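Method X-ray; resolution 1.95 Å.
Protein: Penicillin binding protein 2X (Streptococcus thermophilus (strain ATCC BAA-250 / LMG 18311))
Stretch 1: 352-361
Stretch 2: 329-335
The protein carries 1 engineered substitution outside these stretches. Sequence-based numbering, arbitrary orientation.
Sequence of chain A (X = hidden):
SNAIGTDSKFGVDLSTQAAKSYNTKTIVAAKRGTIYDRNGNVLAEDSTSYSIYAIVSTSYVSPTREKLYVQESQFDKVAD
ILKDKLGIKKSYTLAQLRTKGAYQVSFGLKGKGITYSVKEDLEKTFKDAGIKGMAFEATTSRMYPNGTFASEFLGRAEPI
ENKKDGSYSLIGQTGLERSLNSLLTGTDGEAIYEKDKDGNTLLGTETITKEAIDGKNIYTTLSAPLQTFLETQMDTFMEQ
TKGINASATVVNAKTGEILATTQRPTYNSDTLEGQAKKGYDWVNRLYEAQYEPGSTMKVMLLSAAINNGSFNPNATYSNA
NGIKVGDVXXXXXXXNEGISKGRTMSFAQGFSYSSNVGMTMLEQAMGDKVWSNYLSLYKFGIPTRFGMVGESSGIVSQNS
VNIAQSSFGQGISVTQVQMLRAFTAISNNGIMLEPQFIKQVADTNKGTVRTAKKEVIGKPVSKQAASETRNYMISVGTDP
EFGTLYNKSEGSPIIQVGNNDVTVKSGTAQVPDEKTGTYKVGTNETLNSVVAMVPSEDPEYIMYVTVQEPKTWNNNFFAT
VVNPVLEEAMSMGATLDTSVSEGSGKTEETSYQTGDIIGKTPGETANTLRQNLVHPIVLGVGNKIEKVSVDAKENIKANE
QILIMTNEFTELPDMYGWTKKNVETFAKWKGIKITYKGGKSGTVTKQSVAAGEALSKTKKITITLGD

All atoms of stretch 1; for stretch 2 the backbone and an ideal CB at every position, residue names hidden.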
ATOM      1  N   SER A 352      30.743  -4.936  -2.321  1.00 34.43           N
ATOM      2  CA  SER A 352      30.292  -6.123  -3.045  1.00 34.29           C
ATOM      3  C   SER A 352      30.158  -7.317  -2.107  1.00 35.09           C
ATOM      4  O   SER A 352      29.214  -8.100  -2.213  1.00 33.45           O
ATOM      5  CB  SER A 352      31.242  -6.444  -4.208  1.00 34.93           C
ATOM      6  OG  SER A 352      31.168  -5.437  -5.208  1.00 34.31           O
ATOM      7  N   TYR A 353      31.103  -7.394  -1.172  1.00 36.98           N
ATOM      8  CA  TYR A 353      31.216  -8.455  -0.189  1.00 39.41           C
ATOM      9  C   TYR A 353      30.283  -8.290   1.000  1.00 37.27           C
ATOM     10  O   TYR A 353      30.165  -9.189   1.831  1.00 36.23           O
ATOM     11  CB  TYR A 353      32.685  -8.460   0.289  1.00 44.99           C
ATOM     12  CG  TYR A 353      33.139  -9.624   1.124  1.00 48.61           C
ATOM     13  CD1 TYR A 353      33.426 -10.846   0.528  1.00 52.52           C
ATOM     14  CD2 TYR A 353      33.366  -9.489   2.502  1.00 52.56           C
ATOM     15  CE1 TYR A 353      33.877 -11.921   1.273  1.00 53.82           C
ATOM     16  CE2 TYR A 353      33.831 -10.564   3.264  1.00 54.62           C
ATOM     17  CZ  TYR A 353      34.077 -11.777   2.637  1.00 56.80           C
ATOM     18  OH  TYR A 353      34.541 -12.863   3.348  1.00 63.11           O
ATOM     19  N   SER A 354      29.619  -7.142   1.072  1.00 36.00           N
ATOM     20  CA  SER A 354      28.742  -6.793   2.181  1.00 35.36           C
ATOM     21  C   SER A 354      29.529  -6.817   3.509  1.00 36.57           C
ATOM     22  O   SER A 354      29.094  -7.398   4.500  1.00 36.96           O
ATOM     23  CB  SER A 354      27.516  -7.688   2.229  1.00 34.58           C
ATOM     24  OG  SER A 354      26.464  -7.040   2.946  1.00 35.21           O
ATOM     25  N   SER A 355      30.675  -6.146   3.507  1.00 37.24           N
ATOM     26  CA  SER A 355      31.515  -6.025   4.690  1.00 38.31           C
ATOM     27  C   SER A 355      30.988  -4.961   5.653  1.00 37.43           C
ATOM     28  O   SER A 355      31.009  -3.777   5.330  1.00 37.24           O
ATOM     29  CB  SER A 355      32.947  -5.663   4.282  1.00 39.50           C
ATOM     30  OG  SER A 355      33.763  -5.380   5.415  1.00 41.09           O
ATOM     31  N   ASN A 356      30.514  -5.391   6.825  1.00 37.52           N
ATOM     32  CA  ASN A 356      30.065  -4.465   7.878  1.00 37.64           C
ATOM     33  C   ASN A 356      31.198  -3.540   8.342  1.00 38.26           C
ATOM     34  O   ASN A 356      30.964  -2.369   8.661  1.00 39.22           O
ATOM     35  CB  ASN A 356      29.559  -5.217   9.109  1.00 37.15           C
ATOM     36  CG  ASN A 356      28.222  -5.871   8.900  1.00 36.41           C
ATOM     37  OD1 ASN A 356      27.519  -5.630   7.915  1.00 35.54           O
ATOM     38  ND2 ASN A 356      27.844  -6.689   9.854  1.00 36.42           N
ATOM     39  N   VAL A 357      32.413  -4.078   8.394  1.00 39.38           N
ATOM     40  CA  VAL A 357      33.593  -3.317   8.814  1.00 41.78           C
ATOM     41  C   VAL A 357      33.880  -2.180   7.836  1.00 41.55           C
ATOM     42  O   VAL A 357      34.072  -1.027   8.245  1.00 42.03           O
ATOM     43  CB  VAL A 357      34.832  -4.232   8.942  1.00 43.68           C
ATOM     44  CG1 VAL A 357      36.087  -3.422   9.195  1.00 46.54           C
ATOM     45  CG2 VAL A 357      34.628  -5.271  10.045  1.00 43.18           C
ATOM     46  N   GLY A 358      33.897  -2.509   6.548  1.00 40.43           N
ATOM     47  CA  GLY A 358      34.152  -1.524   5.507  1.00 39.76           C
ATOM     48  C   GLY A 358      33.113  -0.418   5.529  1.00 38.58           C
ATOM     49  O   GLY A 358      33.440   0.762   5.388  1.00 38.52           O
ATOM     50  N   MET A 359      31.860  -0.791   5.740  1.00 37.70           N
ATOM     51  CA  MET A 359      30.786   0.207   5.762  1.00 38.33           C
ATOM     52  C   MET A 359      30.865   1.045   7.039  1.00 38.14           C
ATOM     53  O   MET A 359      30.720   2.259   6.996  1.00 38.98           O
ATOM     54  CB  MET A 359      29.421  -0.455   5.584  1.00 37.25           C
ATOM     55  CG  MET A 359      29.204  -1.136   4.235  1.00 37.34           C
ATOM     56  SD  MET A 359      29.747  -0.269   2.740  1.00 38.92           S
ATOM     57  CE  MET A 359      31.434  -0.800   2.531  1.00 39.79           C
ATOM     58  N   THR A 360      31.141   0.404   8.166  1.00 38.58           N
ATOM     59  CA  THR A 360      31.306   1.142   9.413  1.00 38.53           C
ATOM     60  C   THR A 360      32.457   2.158   9.277  1.00 39.59           C
ATOM     61  O   THR A 360      32.340   3.283   9.736  1.00 38.34           O
ATOM     62  CB  THR A 360      31.546   0.193  10.576  1.00 39.10           C
ATOM     63  OG1 THR A 360      30.429  -0.694  10.682  1.00 38.19           O
ATOM     64  CG2 THR A 360      31.727   0.969  11.884  1.00 40.62           C
ATOM     65  N   MET A 361      33.547   1.765   8.620  1.00 40.18           N
ATOM     66  CA  MET A 361      34.653   2.696   8.376  1.00 42.82           C
ATOM     67  C   MET A 361      34.188   3.911   7.557  1.00 42.14           C
ATOM     68  O   MET A 361      34.580   5.046   7.852  1.00 42.33           O
ATOM     69  CB  MET A 361      35.836   1.993   7.692  1.00 44.82           C
ATOM     70  CG  MET A 361      36.650   1.124   8.632  1.00 46.89           C
ATOM     71  SD  MET A 361      37.807   0.037   7.770  1.00 49.50           S
ATOM     72  CE  MET A 361      38.812  -0.561   9.127  1.00 53.17           C
ATOM     73  N   UNK A 329      31.683  -4.722  19.442  1.00 67.26           N
ATOM     74  CA  UNK A 329      32.596  -5.278  18.436  1.00 65.26           C
ATOM     75  C   UNK A 329      31.838  -5.568  17.140  1.00 58.36           C
ATOM     76  O   UNK A 329      30.844  -6.281  17.158  1.00 59.06           O
ATOM     77  CB  UNK A 329      33.264  -6.552  18.957  1.00 65.26           C
ATOM     78  N   UNK A 330      32.316  -5.023  16.020  1.00 53.25           N
ATOM     79  CA  UNK A 330      31.693  -5.238  14.711  1.00 49.11           C
ATOM     80  C   UNK A 330      32.617  -6.099  13.850  1.00 47.79           C
ATOM     81  O   UNK A 330      33.799  -5.814  13.726  1.00 46.72           O
ATOM     82  CB  UNK A 330      31.395  -3.906  14.020  1.00 49.11           C
ATOM     83  N   UNK A 331      32.059  -7.146  13.251  1.00 48.05           N
ATOM     84  CA  UNK A 331      32.816  -8.073  12.414  1.00 49.69           C
ATOM     85  C   UNK A 331      32.069  -8.427  11.133  1.00 48.47           C
ATOM     86  O   UNK A 331      30.853  -8.258  11.042  1.00 47.02           O
ATOM     87  CB  UNK A 331      33.133  -9.348  13.197  1.00 49.69           C
ATOM     88  N   UNK A 332      32.807  -8.913  10.138  1.00 49.49           N
ATOM     89  CA  UNK A 332      32.204  -9.330   8.871  1.00 48.37           C
ATOM     90  C   UNK A 332      31.613 -10.737   8.973  1.00 51.76           C
ATOM     91  O   UNK A 332      31.993 -11.526   9.845  1.00 53.55           O
ATOM     92  CB  UNK A 332      33.242  -9.278   7.748  1.00 48.37           C
ATOM     93  N   UNK A 333      30.679 -11.036   8.074  1.00 53.27           N
ATOM     94  CA  UNK A 333      29.978 -12.328   8.070  1.00 55.66           C
ATOM     95  C   UNK A 333      30.908 -13.541   7.979  1.00 57.75           C
ATOM     96  O   UNK A 333      30.711 -14.529   8.680  1.00 60.35           O
ATOM     97  CB  UNK A 333      28.993 -12.367   6.900  1.00 55.66           C
ATOM     98  N   UNK A 334      31.925 -13.457   7.133  1.00 59.22           N
ATOM     99  CA  UNK A 334      32.853 -14.562   6.946  1.00 64.15           C
ATOM    100  C   UNK A 334      33.715 -14.821   8.195  1.00 68.29           C
ATOM    101  O   UNK A 334      34.098 -15.962   8.456  1.00 71.26           O
ATOM    102  CB  UNK A 334      33.753 -14.278   5.741  1.00 64.15           C
ATOM    103  N   UNK A 335      34.012 -13.762   8.951  1.00 70.55           N
ATOM    104  CA  UNK A 335      34.774 -13.875  10.201  1.00 75.32           C
ATOM    105  C   UNK A 335      33.900 -14.520  11.279  1.00 77.00           C
ATOM    106  O   UNK A 335      34.357 -15.396  12.007  1.00 77.98           O
ATOM    107  CB  UNK A 335      35.270 -12.503  10.663  1.00 75.32           C
TER

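Position 329 has an extended backbone, and its CB has nothing of stretch 1 within 5.5 Å. Visible atoms set no demand here, so many residues would suit. The deposited residue is E329, in a strand, and its side chain stays clear of stretch 1.

Position 330 is also extended, but its CB points toward stretch 1. The ideal CB lies 4.7 Å from T360 OG1 and 5.3 Å from V357 CG2. The CB of N356 is also near, so the surface offered is one side of a helix, largely aliphatic at this point. T360 OG1 already donates to N356 O at 2.7 Å, so a polar partner is not required. Valine, leucine, isoleucine or methionine would fit. The residue is I330. Its CG2 packs 3.9 Å from N356 CB, and its CD1 lies 3.8 Å from T360 OG1.

At position 331 the CB points away from stretch 1. The backbone is what touches the helix: the CA of 331 is 4.1 Å from V357 CG2. Most side chains could be accommodated, polar ones included. The residue is N331, and its side chain makes no contact with stretch 1.

Position 332 faces the start of a helix. Its CB points sideways, yet the 356-361 helix begins close by, with V357 N on offer as a donor. S355 OG is 4.6 Å from the ideal CB of 332. A short side chain with acceptors would suit: aspartate best, asparagine or perhaps serine less fully. The residue is D332. V357 N donates to D332 OD1 at 2.9 Å, nearly straight at 174°. S355 OG donates to D332 OD2 at a very short 2.4 Å. S355 OG in turn accepts from G358 N at 3.1 Å, capping the helix. One carboxylate thus holds the helix start through both of its oxygens. D332 also occupies the N-cap position of its own helix, but its side chain makes no capping bond there.

Position 333 has helical backbone angles and a CB pointing sideways, with no atom of stretch 1 within 5.5 Å. Only a long side chain could reach across. The targets are the carbonyl of Y353 and the tyrosine ring, so a large residue with a donor would do, such as tryptophan, arginine or lysine. The residue is W333. Its NE1 donates to Y353 O at 2.8 Å. The two aromatic groups meet obliquely, with W333 CZ2 3.6 Å from Y353 CE1. Water 1 joins the backbones, accepting from W333 N and N356 N and donating to S354 O.

At position 334 the CB points toward stretch 1, where the Y353 hydroxyl offers a donor or acceptor. Serine or threonine could pair with it, and alanine or glycine would leave it unpaired. The residue is S334, whose OG hydrogen-bonds Y353 OH at 2.5 Å, a short distance, to be read with care because Y353 OH sits too close to its neighbour in the model.

Position 335 is helical and its CB has no near neighbour in stretch 1, so the choice is open. The residue is I335, which makes no contact with stretch 1.

Stretch 2 329-335: EINDWSI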
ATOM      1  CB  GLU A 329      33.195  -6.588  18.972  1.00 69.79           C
ATOM      2  CG  GLU A 329      34.296  -7.223  18.121  1.00 72.01           C
ATOM      3  CD  GLU A 329      35.665  -6.561  18.262  1.00 74.02           C
ATOM      4  OE1 GLU A 329      35.852  -5.677  19.138  1.00 73.24           O
ATOM      5  OE2 GLU A 329      36.571  -6.950  17.490  1.00 73.37           O
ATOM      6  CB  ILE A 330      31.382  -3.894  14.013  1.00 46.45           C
ATOM      7  CG1 ILE A 330      30.330  -3.126  14.824  1.00 45.64           C
ATOM      8  CG2 ILE A 330      30.912  -4.121  12.575  1.00 45.23           C
ATOM      9  CD1 ILE A 330      30.070  -1.704  14.359  1.00 44.10           C
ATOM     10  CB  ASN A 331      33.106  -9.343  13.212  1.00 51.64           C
ATOM     11  CG  ASN A 331      34.136  -9.125  14.303  1.00 54.85           C
ATOM     12  OD1 ASN A 331      35.330  -8.943  14.034  1.00 53.35           O
ATOM     13  ND2 ASN A 331      33.690  -9.185  15.548  1.00 57.96           N
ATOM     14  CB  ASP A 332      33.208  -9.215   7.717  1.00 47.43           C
ATOM     15  CG  ASP A 332      33.466  -7.760   7.309  1.00 46.27           C
ATOM     16  OD1 ASP A 332      32.792  -6.855   7.852  1.00 44.17           O
ATOM     17  OD2 ASP A 332      34.322  -7.517   6.430  1.00 44.65           O
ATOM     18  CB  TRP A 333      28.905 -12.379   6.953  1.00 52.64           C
ATOM     19  CG  TRP A 333      29.424 -12.225   5.539  1.00 52.77           C
ATOM     20  CD1 TRP A 333      29.502 -11.067   4.815  1.00 51.18           C
ATOM     21  CD2 TRP A 333      29.908 -13.268   4.673  1.00 53.94           C
ATOM     22  NE1 TRP A 333      30.014 -11.321   3.563  1.00 50.67           N
ATOM     23  CE2 TRP A 333      30.269 -12.661   3.448  1.00 52.94           C
ATOM     24  CE3 TRP A 333      30.070 -14.652   4.814  1.00 56.30           C
ATOM     25  CZ2 TRP A 333      30.786 -13.391   2.371  1.00 54.29           C
ATOM     26  CZ3 TRP A 333      30.588 -15.380   3.741  1.00 57.73           C
ATOM     27  CH2 TRP A 333      30.942 -14.743   2.538  1.00 57.32           C
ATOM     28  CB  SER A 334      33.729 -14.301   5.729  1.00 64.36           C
ATOM     29  OG  SER A 334      34.389 -13.060   5.857  1.00 64.75           O
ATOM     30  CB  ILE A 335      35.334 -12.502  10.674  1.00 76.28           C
ATOM     31  CG1 ILE A 335      36.650 -12.175   9.947  1.00 76.56           C
ATOM     32  CG2 ILE A 335      35.617 -12.495  12.177  1.00 79.00           C
ATOM     33  CD1 ILE A 335      36.543 -12.080   8.440  1.00 76.28           C
TER
HETATM   34  O   HOH W   1      29.729  -8.392   6.965  1.00 38.43           O
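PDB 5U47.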